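Local coordinates for glycosyl hydrolase family 62 protein (Coprinopsis cinerea, PDB 5B6T) that probably releases L-arabinofuranosyl side groups from arabinoxylan, acting as a family 62 alpha-L-arabinofuranosidase, at residues Gly11-Pro16 with Thr58-Ala63; Ala42-Thr47 with Asn51-Ser56; Trp145-Ser150 with Asn206-Leu211; Gly266-Ser271 with Leu277-Cys282; Gln289-Asn294 with Asn300-Lys305. All coordinates share one frame; numbering follows the deposited sequence. Where two conformers were deposited one is given.

Contact 1 of 5, residues Gly11-Pro16 with Thr58-Ala63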
# COMPACT_ATOMS: atom_id res chain seq x y z
N GLY A 11 -14.39 -13.00 -2.03
CA GLY A 11 -13.93 -13.70 -0.85
C GLY A 11 -12.44 -13.56 -0.69
O GLY A 11 -11.79 -12.84 -1.46
N PRO A 12 -11.88 -14.23 0.32
CA PRO A 12 -10.42 -14.18 0.46
C PRO A 12 -9.79 -14.89 -0.72
O PRO A 12 -10.15 -16.06 -1.01
CB PRO A 12 -10.15 -14.92 1.76
CG PRO A 12 -11.41 -15.70 2.06
CD PRO A 12 -12.54 -15.04 1.35
N LEU A 13 -8.86 -14.22 -1.41
CA LEU A 13 -8.27 -14.77 -2.62
C LEU A 13 -6.90 -15.36 -2.35
O LEU A 13 -6.54 -16.40 -2.94
CB LEU A 13 -8.15 -13.72 -3.71
CG LEU A 13 -9.47 -13.09 -4.19
CD1 LEU A 13 -9.20 -11.97 -5.17
CD2 LEU A 13 -10.45 -14.10 -4.76
N ILE A 14 -6.11 -14.68 -1.52
CA ILE A 14 -4.72 -15.10 -1.26
C ILE A 14 -4.47 -15.15 0.25
O ILE A 14 -4.66 -14.19 0.96
CB ILE A 14 -3.69 -14.15 -1.90
CG1 ILE A 14 -3.81 -14.15 -3.42
CG2 ILE A 14 -2.27 -14.55 -1.50
CD1 ILE A 14 -3.08 -13.00 -4.09
N GLY A 15 -4.03 -16.32 0.72
CA GLY A 15 -3.56 -16.47 2.07
C GLY A 15 -2.24 -17.23 2.09
O GLY A 15 -1.69 -17.58 1.04
N PRO A 16 -1.73 -17.48 3.30
CA PRO A 16 -0.44 -18.12 3.46
C PRO A 16 -0.42 -19.54 2.91
O PRO A 16 -1.43 -20.22 2.90
CB PRO A 16 -0.25 -18.18 4.98
CG PRO A 16 -1.12 -17.15 5.54
CD PRO A 16 -2.29 -17.04 4.59
N THR A 58 -2.16 -15.16 -13.96
CA THR A 58 -2.76 -14.54 -15.13
C THR A 58 -4.15 -14.00 -14.85
O THR A 58 -4.52 -12.98 -15.43
CB THR A 58 -2.86 -15.53 -16.31
OG1 THR A 58 -3.58 -16.68 -15.87
CG2 THR A 58 -1.51 -15.96 -16.80
N ASP A 59 -4.90 -14.66 -13.96
CA ASP A 59 -6.35 -14.48 -13.78
C ASP A 59 -6.65 -14.49 -12.29
O ASP A 59 -6.04 -15.27 -11.56
CB ASP A 59 -7.09 -15.59 -14.62
CG ASP A 59 -8.27 -16.28 -13.91
OD1 ASP A 59 -8.97 -15.71 -13.05
OD2 ASP A 59 -8.59 -17.42 -14.29
N TRP A 60 -7.58 -13.65 -11.83
CA TRP A 60 -7.88 -13.54 -10.40
C TRP A 60 -8.41 -14.87 -9.81
O TRP A 60 -8.22 -15.15 -8.63
CB TRP A 60 -8.88 -12.42 -10.13
CG TRP A 60 -8.34 -11.04 -10.32
CD1 TRP A 60 -8.65 -10.14 -11.31
CD2 TRP A 60 -7.41 -10.37 -9.47
NE1 TRP A 60 -7.98 -8.97 -11.12
CE2 TRP A 60 -7.20 -9.08 -10.00
CE3 TRP A 60 -6.75 -10.72 -8.28
CZ2 TRP A 60 -6.33 -8.16 -9.41
CZ3 TRP A 60 -5.89 -9.81 -7.72
CH2 TRP A 60 -5.69 -8.55 -8.27
N ALA A 61 -9.05 -15.68 -10.65
CA ALA A 61 -9.47 -17.04 -10.26
C ALA A 61 -8.31 -17.98 -9.93
O ALA A 61 -8.51 -19.03 -9.33
CB ALA A 61 -10.34 -17.66 -11.35
N GLN A 62 -7.12 -17.65 -10.38
CA GLN A 62 -5.97 -18.51 -10.11
C GLN A 62 -5.05 -17.90 -9.05
O GLN A 62 -3.97 -18.42 -8.80
CB GLN A 62 -5.18 -18.77 -11.40
CG GLN A 62 -5.94 -19.55 -12.48
CD GLN A 62 -5.03 -19.93 -13.65
OE1 GLN A 62 -4.99 -19.26 -14.68
NE2 GLN A 62 -4.27 -21.02 -13.48
N ALA A 63 -5.44 -16.76 -8.47
CA ALA A 63 -4.58 -16.12 -7.47
C ALA A 63 -4.26 -17.02 -6.29
O ALA A 63 -3.11 -17.07 -5.84
CB ALA A 63 -5.18 -14.82 -6.98

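Contact 2 of 5, residues Ala42-Thr47 with Asn51-Ser56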
# COMPACT_ATOMS: atom_id res chain seq x y z
N ALA A 42 3.78 -8.71 -1.36
CA ALA A 42 3.07 -8.63 -0.09
C ALA A 42 4.03 -8.88 1.05
O ALA A 42 5.08 -9.51 0.84
CB ALA A 42 1.93 -9.65 -0.08
N SER A 43 3.65 -8.40 2.24
CA SER A 43 4.34 -8.81 3.47
C SER A 43 3.92 -10.21 3.88
O SER A 43 2.75 -10.54 3.85
CB SER A 43 4.00 -7.88 4.64
OG SER A 43 4.22 -6.54 4.28
N THR A 44 4.89 -11.02 4.31
CA THR A 44 4.59 -12.20 5.12
C THR A 44 4.66 -11.80 6.59
O THR A 44 5.61 -11.10 6.99
CB THR A 44 5.56 -13.36 4.83
OG1 THR A 44 6.92 -13.00 5.17
CG2 THR A 44 5.54 -13.72 3.37
N ALA A 45 3.68 -12.22 7.38
CA ALA A 45 3.59 -11.83 8.77
C ALA A 45 3.35 -13.00 9.69
O ALA A 45 2.45 -13.85 9.45
CB ALA A 45 2.48 -10.81 8.98
N LYS A 46 4.14 -13.02 10.76
CA LYS A 46 3.95 -13.96 11.86
C LYS A 46 4.57 -13.36 13.12
O LYS A 46 5.26 -12.36 13.05
CB LYS A 46 4.57 -15.33 11.53
CG LYS A 46 5.99 -15.28 10.99
CD LYS A 46 6.52 -16.68 10.72
CE LYS A 46 7.88 -16.60 10.06
NZ LYS A 46 8.51 -17.94 9.91
N THR A 47 4.36 -14.01 14.28
CA THR A 47 4.93 -13.51 15.53
C THR A 47 6.43 -13.32 15.40
O THR A 47 6.97 -12.38 15.95
CB THR A 47 4.67 -14.54 16.66
OG1 THR A 47 3.26 -14.66 16.83
CG2 THR A 47 5.31 -14.10 18.00
N ASN A 51 8.75 -10.53 6.29
CA ASN A 51 9.58 -10.43 5.08
C ASN A 51 8.60 -10.22 3.90
O ASN A 51 7.45 -9.82 4.11
CB ASN A 51 10.55 -11.63 4.97
CG ASN A 51 11.82 -11.34 4.15
OD1 ASN A 51 12.92 -11.10 4.69
ND2 ASN A 51 11.72 -11.48 2.86
N LEU A 52 9.04 -10.46 2.69
CA LEU A 52 8.27 -10.11 1.50
C LEU A 52 8.17 -11.31 0.57
O LEU A 52 9.10 -12.11 0.46
CB LEU A 52 8.96 -8.96 0.74
CG LEU A 52 9.09 -7.62 1.47
CD1 LEU A 52 9.92 -6.61 0.68
CD2 LEU A 52 7.73 -7.00 1.78
N VAL A 53 7.04 -11.37 -0.12
CA VAL A 53 6.79 -12.43 -1.10
C VAL A 53 6.27 -11.82 -2.42
O VAL A 53 5.56 -10.79 -2.41
CB VAL A 53 5.82 -13.46 -0.50
CG1 VAL A 53 4.46 -12.88 -0.23
CG2 VAL A 53 5.76 -14.72 -1.36
N TYR A 54 6.63 -12.48 -3.53
CA TYR A 54 6.20 -12.15 -4.86
C TYR A 54 5.28 -13.26 -5.35
O TYR A 54 5.58 -14.47 -5.16
CB TYR A 54 7.40 -12.02 -5.79
CG TYR A 54 7.08 -11.96 -7.26
CD1 TYR A 54 6.51 -10.82 -7.82
CD2 TYR A 54 7.40 -13.02 -8.13
CE1 TYR A 54 6.21 -10.75 -9.17
CE2 TYR A 54 7.09 -12.95 -9.48
CZ TYR A 54 6.51 -11.81 -10.00
OH TYR A 54 6.22 -11.74 -11.36
N ILE A 55 4.14 -12.85 -5.90
CA ILE A 55 3.09 -13.75 -6.34
C ILE A 55 2.66 -13.31 -7.73
O ILE A 55 2.41 -12.13 -7.93
CB ILE A 55 1.88 -13.69 -5.39
CG1 ILE A 55 2.32 -13.78 -3.91
CG2 ILE A 55 0.86 -14.78 -5.75
CD1 ILE A 55 1.20 -13.50 -2.91
N SER A 56 2.57 -14.21 -8.70
CA SER A 56 2.13 -13.81 -10.03
C SER A 56 1.15 -14.83 -10.60
O SER A 56 1.24 -16.02 -10.32
CB SER A 56 3.34 -13.58 -10.95
OG SER A 56 2.99 -13.18 -12.26

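Contact 3 of 5, residues Trp145-Ser150 with Asn206-Leu211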
# COMPACT_ATOMS: atom_id res chain seq x y z
N TRP A 145 5.83 5.23 0.60
CA TRP A 145 5.16 5.36 -0.69
C TRP A 145 5.76 6.46 -1.54
O TRP A 145 5.81 7.64 -1.11
CB TRP A 145 3.67 5.64 -0.44
CG TRP A 145 2.87 5.78 -1.70
CD1 TRP A 145 2.72 6.90 -2.48
CD2 TRP A 145 2.09 4.76 -2.32
NE1 TRP A 145 1.94 6.62 -3.55
CE2 TRP A 145 1.52 5.32 -3.48
CE3 TRP A 145 1.82 3.44 -2.02
CZ2 TRP A 145 0.70 4.58 -4.35
CZ3 TRP A 145 1.04 2.71 -2.88
CH2 TRP A 145 0.47 3.28 -4.01
N VAL A 146 6.17 6.12 -2.76
CA VAL A 146 6.71 7.06 -3.74
C VAL A 146 5.66 7.40 -4.79
O VAL A 146 4.97 6.52 -5.31
CB VAL A 146 7.98 6.49 -4.41
CG1 VAL A 146 8.40 7.34 -5.62
CG2 VAL A 146 9.12 6.33 -3.42
N ILE A 147 5.59 8.68 -5.14
CA ILE A 147 4.89 9.15 -6.34
C ILE A 147 5.68 10.32 -6.91
O ILE A 147 6.12 11.21 -6.17
CB ILE A 147 3.40 9.49 -6.08
CG1 ILE A 147 2.74 10.05 -7.33
CG2 ILE A 147 3.20 10.43 -4.89
CD1 ILE A 147 1.24 10.16 -7.25
N CYS A 148 5.83 10.33 -8.23
CA CYS A 148 6.54 11.39 -8.94
C CYS A 148 5.62 12.10 -9.91
O CYS A 148 4.69 11.51 -10.45
CB CYS A 148 7.71 10.80 -9.73
SG CYS A 148 8.76 9.71 -8.74
N ASP A 149 5.93 13.36 -10.21
CA ASP A 149 5.28 14.04 -11.33
C ASP A 149 6.38 14.32 -12.37
O ASP A 149 7.42 13.68 -12.32
CB ASP A 149 4.51 15.27 -10.85
CG ASP A 149 5.39 16.42 -10.40
OD1 ASP A 149 6.63 16.35 -10.42
OD2 ASP A 149 4.80 17.46 -10.03
N SER A 150 6.21 15.27 -13.29
CA SER A 150 7.24 15.50 -14.31
C SER A 150 8.56 16.10 -13.80
O SER A 150 9.57 16.12 -14.51
CB SER A 150 6.68 16.40 -15.42
OG SER A 150 6.38 17.69 -14.92
N ASN A 206 -6.33 17.23 -13.31
CA ASN A 206 -5.11 17.75 -12.74
C ASN A 206 -5.20 17.60 -11.23
O ASN A 206 -4.98 18.54 -10.48
CB ASN A 206 -4.89 19.22 -13.13
CG ASN A 206 -4.64 19.40 -14.62
OD1 ASN A 206 -5.27 20.25 -15.27
ND2 ASN A 206 -3.71 18.62 -15.16
N GLU A 207 -5.55 16.40 -10.81
CA GLU A 207 -5.74 16.11 -9.38
C GLU A 207 -5.07 14.81 -8.97
O GLU A 207 -4.85 13.91 -9.78
CB GLU A 207 -7.21 15.99 -9.05
CG GLU A 207 -7.96 17.30 -8.99
CD GLU A 207 -9.43 17.04 -8.74
OE1 GLU A 207 -10.04 16.37 -9.61
OE2 GLU A 207 -9.95 17.46 -7.69
N TYR A 208 -4.86 14.72 -7.66
CA TYR A 208 -4.30 13.57 -6.98
C TYR A 208 -5.27 13.07 -5.92
O TYR A 208 -6.07 13.84 -5.37
CB TYR A 208 -2.96 13.93 -6.35
CG TYR A 208 -1.96 14.34 -7.41
CD1 TYR A 208 -1.92 15.65 -7.86
CD2 TYR A 208 -1.10 13.41 -8.01
CE1 TYR A 208 -1.05 16.04 -8.86
CE2 TYR A 208 -0.23 13.79 -9.01
CZ TYR A 208 -0.21 15.11 -9.44
OH TYR A 208 0.64 15.50 -10.45
N LEU A 209 -5.20 11.77 -5.67
CA LEU A 209 -6.02 11.07 -4.65
C LEU A 209 -5.11 10.57 -3.51
O LEU A 209 -4.13 9.90 -3.77
CB LEU A 209 -6.71 9.88 -5.30
CG LEU A 209 -7.57 9.00 -4.40
CD1 LEU A 209 -8.78 9.72 -3.81
CD2 LEU A 209 -8.02 7.76 -5.15
N LEU A 210 -5.47 10.91 -2.27
CA LEU A 210 -4.81 10.36 -1.06
C LEU A 210 -5.80 9.43 -0.36
O LEU A 210 -6.92 9.83 -0.07
CB LEU A 210 -4.45 11.49 -0.10
CG LEU A 210 -3.98 11.09 1.30
CD1 LEU A 210 -2.66 10.35 1.27
CD2 LEU A 210 -3.88 12.35 2.17
N LEU A 211 -5.37 8.19 -0.11
CA LEU A 211 -6.08 7.26 0.75
C LEU A 211 -5.25 7.04 1.98
O LEU A 211 -4.02 7.08 1.92
CB LEU A 211 -6.28 5.89 0.06
CG LEU A 211 -6.85 5.95 -1.36
CD1 LEU A 211 -6.92 4.56 -1.99
CD2 LEU A 211 -8.22 6.67 -1.40
O HOH W 1 2.09 17.77 -10.08

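Contact 4 of 5, residues Gly266-Ser271 with Leu277-Cys282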
# COMPACT_ATOMS: atom_id res chain seq x y z
N GLY A 266 -4.15 -1.66 1.58
CA GLY A 266 -4.33 -2.12 0.22
C GLY A 266 -3.73 -1.22 -0.85
O GLY A 266 -2.89 -0.34 -0.57
N GLU A 267 -4.15 -1.46 -2.10
CA GLU A 267 -3.71 -0.67 -3.26
C GLU A 267 -4.78 -0.74 -4.33
O GLU A 267 -5.41 -1.81 -4.51
CB GLU A 267 -2.39 -1.18 -3.86
CG GLU A 267 -1.16 -0.32 -3.48
CD GLU A 267 0.10 -0.69 -4.21
OE1 GLU A 267 0.01 -1.07 -5.40
OE2 GLU A 267 1.20 -0.62 -3.59
N LEU A 268 -4.93 0.37 -5.06
CA LEU A 268 -5.82 0.40 -6.21
C LEU A 268 -5.14 -0.21 -7.43
O LEU A 268 -3.92 -0.10 -7.62
CB LEU A 268 -6.26 1.83 -6.57
CG LEU A 268 -7.33 2.52 -5.70
CD1 LEU A 268 -7.44 4.00 -6.08
CD2 LEU A 268 -8.69 1.85 -5.86
N ILE A 269 -5.93 -0.84 -8.27
CA ILE A 269 -5.42 -1.25 -9.58
C ILE A 269 -5.15 0.01 -10.40
O ILE A 269 -6.02 0.91 -10.51
CB ILE A 269 -6.41 -2.19 -10.31
CG1 ILE A 269 -6.65 -3.52 -9.56
CG2 ILE A 269 -5.94 -2.46 -11.71
CD1 ILE A 269 -5.49 -4.16 -8.87
N ARG A 270 -3.94 0.12 -10.95
CA ARG A 270 -3.49 1.33 -11.62
C ARG A 270 -3.80 1.33 -13.11
O ARG A 270 -4.10 0.30 -13.67
CB ARG A 270 -1.97 1.48 -11.42
CG ARG A 270 -1.51 1.33 -9.98
CD ARG A 270 -0.00 1.50 -9.89
NE ARG A 270 0.46 0.93 -8.65
CZ ARG A 270 1.71 0.56 -8.43
NH1 ARG A 270 2.65 0.81 -9.32
NH2 ARG A 270 2.01 -0.04 -7.30
N SER A 271 -3.71 2.49 -13.74
CA SER A 271 -3.86 2.58 -15.19
C SER A 271 -2.53 2.49 -15.89
O SER A 271 -2.49 2.40 -17.14
CB SER A 271 -4.53 3.90 -15.55
OG SER A 271 -3.80 4.97 -15.01
N LEU A 277 2.37 6.76 -10.69
CA LEU A 277 1.28 6.11 -9.91
C LEU A 277 -0.13 6.59 -10.35
O LEU A 277 -0.94 7.09 -9.56
CB LEU A 277 1.48 6.31 -8.39
CG LEU A 277 2.45 5.34 -7.69
CD1 LEU A 277 1.87 3.92 -7.69
CD2 LEU A 277 3.86 5.32 -8.26
N PRO A 278 -0.45 6.40 -11.64
CA PRO A 278 -1.75 6.82 -12.14
C PRO A 278 -2.86 5.80 -11.92
O PRO A 278 -2.63 4.58 -11.97
CB PRO A 278 -1.49 6.99 -13.63
CG PRO A 278 -0.46 5.97 -13.95
CD PRO A 278 0.36 5.78 -12.70
N ILE A 279 -4.08 6.32 -11.69
CA ILE A 279 -5.29 5.52 -11.73
C ILE A 279 -6.28 6.15 -12.69
O ILE A 279 -6.31 7.35 -12.90
CB ILE A 279 -5.95 5.39 -10.33
CG1 ILE A 279 -6.28 6.77 -9.74
CG2 ILE A 279 -5.07 4.56 -9.38
CD1 ILE A 279 -7.30 6.74 -8.63
N SER A 280 -7.10 5.29 -13.27
CA SER A 280 -8.29 5.72 -13.97
C SER A 280 -9.34 6.09 -12.93
O SER A 280 -9.47 5.43 -11.88
CB SER A 280 -8.84 4.58 -14.81
OG SER A 280 -10.13 4.93 -15.32
N PRO A 281 -10.18 7.13 -13.21
CA PRO A 281 -11.30 7.38 -12.33
C PRO A 281 -12.48 6.42 -12.49
O PRO A 281 -13.49 6.59 -11.80
CB PRO A 281 -11.70 8.80 -12.71
CG PRO A 281 -11.39 8.88 -14.17
CD PRO A 281 -10.10 8.11 -14.31
N CYS A 282 -12.33 5.41 -13.35
CA CYS A 282 -13.40 4.50 -13.74
C CYS A 282 -13.13 3.10 -13.22
O CYS A 282 -11.97 2.65 -13.18
CB CYS A 282 -13.45 4.39 -15.27
SG CYS A 282 -13.49 5.97 -16.19
O HOH W 2 -7.10 2.34 -12.65

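Contact 5 of 5, residues Gln289-Asn294 with Asn300-Lys305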
# COMPACT_ATOMS: atom_id res chain seq x y z
N GLN A 289 -6.34 -6.11 2.42
CA GLN A 289 -6.29 -7.16 3.40
C GLN A 289 -7.47 -7.10 4.37
O GLN A 289 -7.85 -6.02 4.86
CB GLN A 289 -4.98 -7.15 4.22
CG GLN A 289 -4.75 -5.88 5.03
CD GLN A 289 -3.42 -5.85 5.75
OE1 GLN A 289 -2.43 -6.47 5.34
NE2 GLN A 289 -3.39 -5.08 6.85
N GLY A 290 -8.03 -8.29 4.64
CA GLY A 290 -9.12 -8.47 5.58
C GLY A 290 -8.84 -9.67 6.44
O GLY A 290 -7.87 -10.39 6.23
N LEU A 291 -9.71 -9.89 7.43
CA LEU A 291 -9.56 -11.05 8.29
C LEU A 291 -10.87 -11.40 8.98
O LEU A 291 -11.81 -10.60 9.03
CB LEU A 291 -8.45 -10.87 9.32
CG LEU A 291 -8.78 -10.09 10.60
CD1 LEU A 291 -7.57 -10.14 11.49
CD2 LEU A 291 -9.18 -8.65 10.35
N ASP A 292 -10.94 -12.62 9.49
CA ASP A 292 -12.13 -13.06 10.21
C ASP A 292 -12.39 -12.13 11.41
O ASP A 292 -11.49 -11.85 12.19
CB ASP A 292 -11.90 -14.50 10.67
CG ASP A 292 -13.06 -15.12 11.44
OD1 ASP A 292 -13.88 -14.44 12.05
OD2 ASP A 292 -13.08 -16.36 11.48
N PRO A 293 -13.62 -11.60 11.53
CA PRO A 293 -13.89 -10.63 12.62
C PRO A 293 -13.83 -11.20 14.02
O PRO A 293 -13.81 -10.42 14.97
CB PRO A 293 -15.31 -10.14 12.32
CG PRO A 293 -15.89 -11.16 11.46
CD PRO A 293 -14.79 -11.80 10.66
N ASN A 294 -13.80 -12.53 14.13
CA ASN A 294 -13.57 -13.18 15.41
C ASN A 294 -12.12 -13.40 15.77
O ASN A 294 -11.83 -13.92 16.85
CB ASN A 294 -14.35 -14.49 15.45
CG ASN A 294 -15.85 -14.25 15.36
OD1 ASN A 294 -16.38 -13.36 16.04
ND2 ASN A 294 -16.54 -15.02 14.53
N ASN A 300 0.63 -9.43 15.26
CA ASN A 300 1.47 -10.01 14.18
C ASN A 300 1.07 -11.43 13.75
O ASN A 300 1.51 -11.92 12.71
CB ASN A 300 2.96 -9.98 14.59
CG ASN A 300 3.54 -8.59 14.61
OD1 ASN A 300 3.01 -7.66 13.99
ND2 ASN A 300 4.67 -8.43 15.32
N SER A 301 0.24 -12.09 14.55
CA SER A 301 -0.22 -13.41 14.28
C SER A 301 -1.61 -13.44 13.64
O SER A 301 -2.16 -14.51 13.41
CB SER A 301 -0.22 -14.23 15.59
OG SER A 301 -1.22 -13.78 16.47
N LEU A 302 -2.20 -12.27 13.38
CA LEU A 302 -3.58 -12.24 12.87
C LEU A 302 -3.67 -12.83 11.46
O LEU A 302 -2.78 -12.60 10.61
CB LEU A 302 -4.13 -10.81 12.84
CG LEU A 302 -4.39 -10.16 14.20
CD1 LEU A 302 -4.60 -8.67 13.98
CD2 LEU A 302 -5.57 -10.78 14.94
N PRO A 303 -4.75 -13.56 11.17
CA PRO A 303 -4.84 -14.25 9.88
C PRO A 303 -5.35 -13.38 8.73
O PRO A 303 -6.40 -13.64 8.14
CB PRO A 303 -5.77 -15.43 10.19
CG PRO A 303 -6.66 -14.90 11.25
CD PRO A 303 -5.83 -13.99 12.10
N TRP A 304 -4.56 -12.39 8.37
CA TRP A 304 -4.89 -11.52 7.21
C TRP A 304 -4.82 -12.29 5.91
O TRP A 304 -3.90 -13.09 5.69
CB TRP A 304 -3.94 -10.32 7.12
CG TRP A 304 -4.01 -9.40 8.29
CD1 TRP A 304 -3.18 -9.40 9.35
CD2 TRP A 304 -4.94 -8.33 8.51
NE1 TRP A 304 -3.51 -8.40 10.22
CE2 TRP A 304 -4.60 -7.73 9.73
CE3 TRP A 304 -6.03 -7.84 7.79
CZ2 TRP A 304 -5.33 -6.66 10.26
CZ3 TRP A 304 -6.74 -6.76 8.31
CH2 TRP A 304 -6.40 -6.19 9.54
N LYS A 305 -5.77 -12.00 5.02
CA LYS A 305 -5.83 -12.56 3.66
C LYS A 305 -6.17 -11.42 2.72
O LYS A 305 -6.74 -10.42 3.15
CB LYS A 305 -6.87 -13.70 3.57
CG LYS A 305 -6.58 -14.81 4.59
CD LYS A 305 -7.61 -15.90 4.59
CE LYS A 305 -7.57 -16.69 5.88
NZ LYS A 305 -6.24 -17.33 6.19
O HOH W 3 -9.01 -14.56 8.58

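Contact 1 of 5, residues Gly11-Pro16 with Thr58-Ala63
Trp60 and Ala63 of segment 58-63 meet Leu13 and Ile14 of segment 11-16, and the contact, which buries 182 Å² in all, is mainly apolar packing between two loops. Ahead of the touching residues, Asp59 helps to close a short 3-10 turn: Gln62 N donates to Asp59 O over 2.9 Å. Trp60 comes next. With CG anti to the carbonyl carbon (chi1 -71°), the indole is placed so that CE3, on the six-membered part of the ring, is the atom nearest Leu13 CD1, 4.2 Å away; the two side chains cross at about a right angle, a single methyl-to-ring approach. Continuing the turn, Ala63 N donates to Trp60 O over a longer 3.2 Å, and the Ala63 methyl points toward segment 11-16. Ala63 CB lies 3.9 Å from Ile14 CG1 and 4.0 Å from Ile14 CD1, so it rests alongside the outer arm of that isoleucine. The same Ile14 CG1 is 3.9 Å from Ala63 O, while Leu13 O approaches Ala63 C to 4.1 Å. The backbones of Leu13 and Ile14 both hydrogen-bond to Leu306, which makes a classic beta bulge against strand 305-311. Trp60 also packs on Leu308 of that strand and on Leu287 of strand 285-290, whereas Ile14 and Ala63 reach Ile55 and Phe57 of strand 49-57; the contact therefore bridges two neighbouring sheets.

Contact 2 of 5, residues Ala42-Thr47 with Asn51-Ser56
Ala42 and Val53 form an antiparallel hydrogen-bonded pair: Ala42 N donates to Val53 O over 2.9 Å, and Val53 N returns a bond of 2.9 Å to Ala42 O. Strands 42-46 and 51-56 approach to 4.4 Å between axes, with N-to-C directions 131° apart, a strongly twisted pairing. The next hydrogen-bonded pair, Thr44 with Asn51, is less even. Thr44 N reaches Asn51 O over 2.8 Å, meeting it from 44° above the carbonyl plane, and Asn51 N returns a longer bond of 3.3 Å to Thr44 O. Thr44 OG1, set between backbone N and carbonyl carbon (chi1 63°), offers Asn51 N a second, weak acceptor at 3.3 Å. That torsion also sends Thr44 CG2 across to Val53 CG1, 3.9 Å away, the two side chains crossing at about a right angle on the face they share with Ala42. With an alanine in place of Thr44, Asn51 N would probably lose its weak second acceptor and Val53 CG1 the methyl packed against it. On the other face Ser43 and Leu52 make the non-hydrogen-bonded pair; Ser43 OG bonds to Asp28 OD2 and Ala83 N, and its side chain lies about 8 Å from the bound calcium ion. The arrangement is a beta hairpin, supplying the two middle strands of a four-stranded antiparallel sheet, a blade of the five-bladed beta-propeller known for family 62.

Contact 3 of 5, residues Trp145-Ser150 with Asn206-Leu211
Asp149 and Tyr208 are joined by one bound water, which donates to Asp149 OD2 over 2.7 Å and is hydrogen-bonded to Tyr208 OH, also at 2.7 Å. The other carboxylate oxygen, Asp149 OD1, accepts from the backbone N of both Ser151 and Leu152, which fixes the rotation of the group just beyond strand 142-148. Direct contact with the phenol is looser, Asp149 CB standing 3.9 Å from Tyr208 OH. Strand 142-148 is an edge strand of one four-stranded sheet, and strand 207-215 belongs to the next sheet along the chain, so the tyrosine spans the seam between two propeller blades whose nearest CA atoms here, in Ile147 and Tyr208, remain 10.2 Å apart. Ile147 fills part of that width: its CG1 arm runs anti to the backbone N (chi1 177°) and stays extended, carrying CD1 to within 4.1 Å of Tyr208 CD2. Tyr208 packs as well on Arg201 of strand 195-202 and on Ile231.

Contact 4 of 5, residues Gly266-Ser271 with Leu277-Cys282
Arg270 and Leu277 are oriented with a methyl over a flat cation: Leu277 CD1 lies over one face of the guanidinium, offset toward its rim, 3.4 Å from Arg270 NE. The arginine chain runs extended from CG to NE (chi2 -180°), which carries the guanidinium out to Leu277 CD1 and Glu267. In the plane of the same group, Arg270 NH2 makes a salt bridge of 2.9 Å to Glu267 OE1, a nearly straight bond (165° at the hydrogen) that meets the oxygen from above the carboxylate plane. Arg270 NH1 donates to Val86 O, so the guanidinium is tied at two nitrogens, with the leucine methyl against one face. Nearer the backbone, Arg270 CB comes to 3.2 Å from Pro278 O. That oxygen accepts Ser271 N over 2.9 Å, with the donor above the carbonyl plane; Ser271 OG turns to Asp203 OD2. On the Leu268 side, the meeting is branch to branch: Leu268 CD1 lies 3.7 Å from Ile279 CD1, the two side chains crossing at a slant. Between the backbones a water donates to Ile269 O over 2.8 Å and accepts from Ser280 N over 3.0 Å. The touching parts run 80° apart and do not pair as strands. Instead, strand 266-268 edges the sheet containing 285-290, and strand 278-279 edges the sheet containing 195-202; Leu277 also packs on Trp145 and Ile147 of strand 142-148, so pieces of three sheets converge here.

Contact 5 of 5, residues Gln289-Asn294 with Asn300-Lys305
Gln289 lies over one face of the Trp304 indole, and Leu291 over the opposite face. Followed outward, Gln289 CB starts 3.8 Å from Trp304 CE3, and CG comes closer, 3.6 Å from the same Trp304 CE3. With CG set between backbone N and carbonyl carbon (chi1 61°), the extended chain then continues above the ring. CD is 3.9 Å from Trp304 CE3, and the amide is stacked on the indole, the two planes 21° apart. At the tip NE2 hovers 4.0 Å from Trp304 CD2 and donates to Ser264 OG, while OE1 accepts from Asp28 N; both polar ends are thereby held and the amide kept flat against the ring. On the other face Leu291 CD2 makes a CH-pi contact, 4.0 Å from the centroid of the six-membered ring of Trp304 and 24° off its normal, and Leu291 CD1 reaches Leu302 CB at 3.8 Å. An alanine in place of Trp304 would probably open a gap between Gln289 and Leu291, leaving the amide without its stacking surface. The backbones pair at Gly290 and Lys305, with Gly290 N to Lys305 O and Lys305 N to Gly290 O both 2.9 Å. Strand 285-290 thus joins antiparallel strand 305-311, and Gln289 and Trp304 also touch Lys27 of strand 25-34 in the adjoining sheet.

Contact 2 falls within the chain span between the two segments of contact 1; contacts 3, 4 and 5 follow in series. Contacts 1 and 3 are on opposite sides of the chain's centre, 28 Å apart between centres. Contacts 3 and 4 are 11 Å apart and touch where Trp145 meets Glu267 and Leu277, both reaching the sheet of strands 195-202 and 207-215. Contact 5 touches contact 1 through Lys305 and contact 2 through Asn300 and Ser301. Strand 7-9 shares a sheet with strands 305-311 and 285-290, so early and late parts of the chain complete one blade together, consistent with closure of the propeller ring.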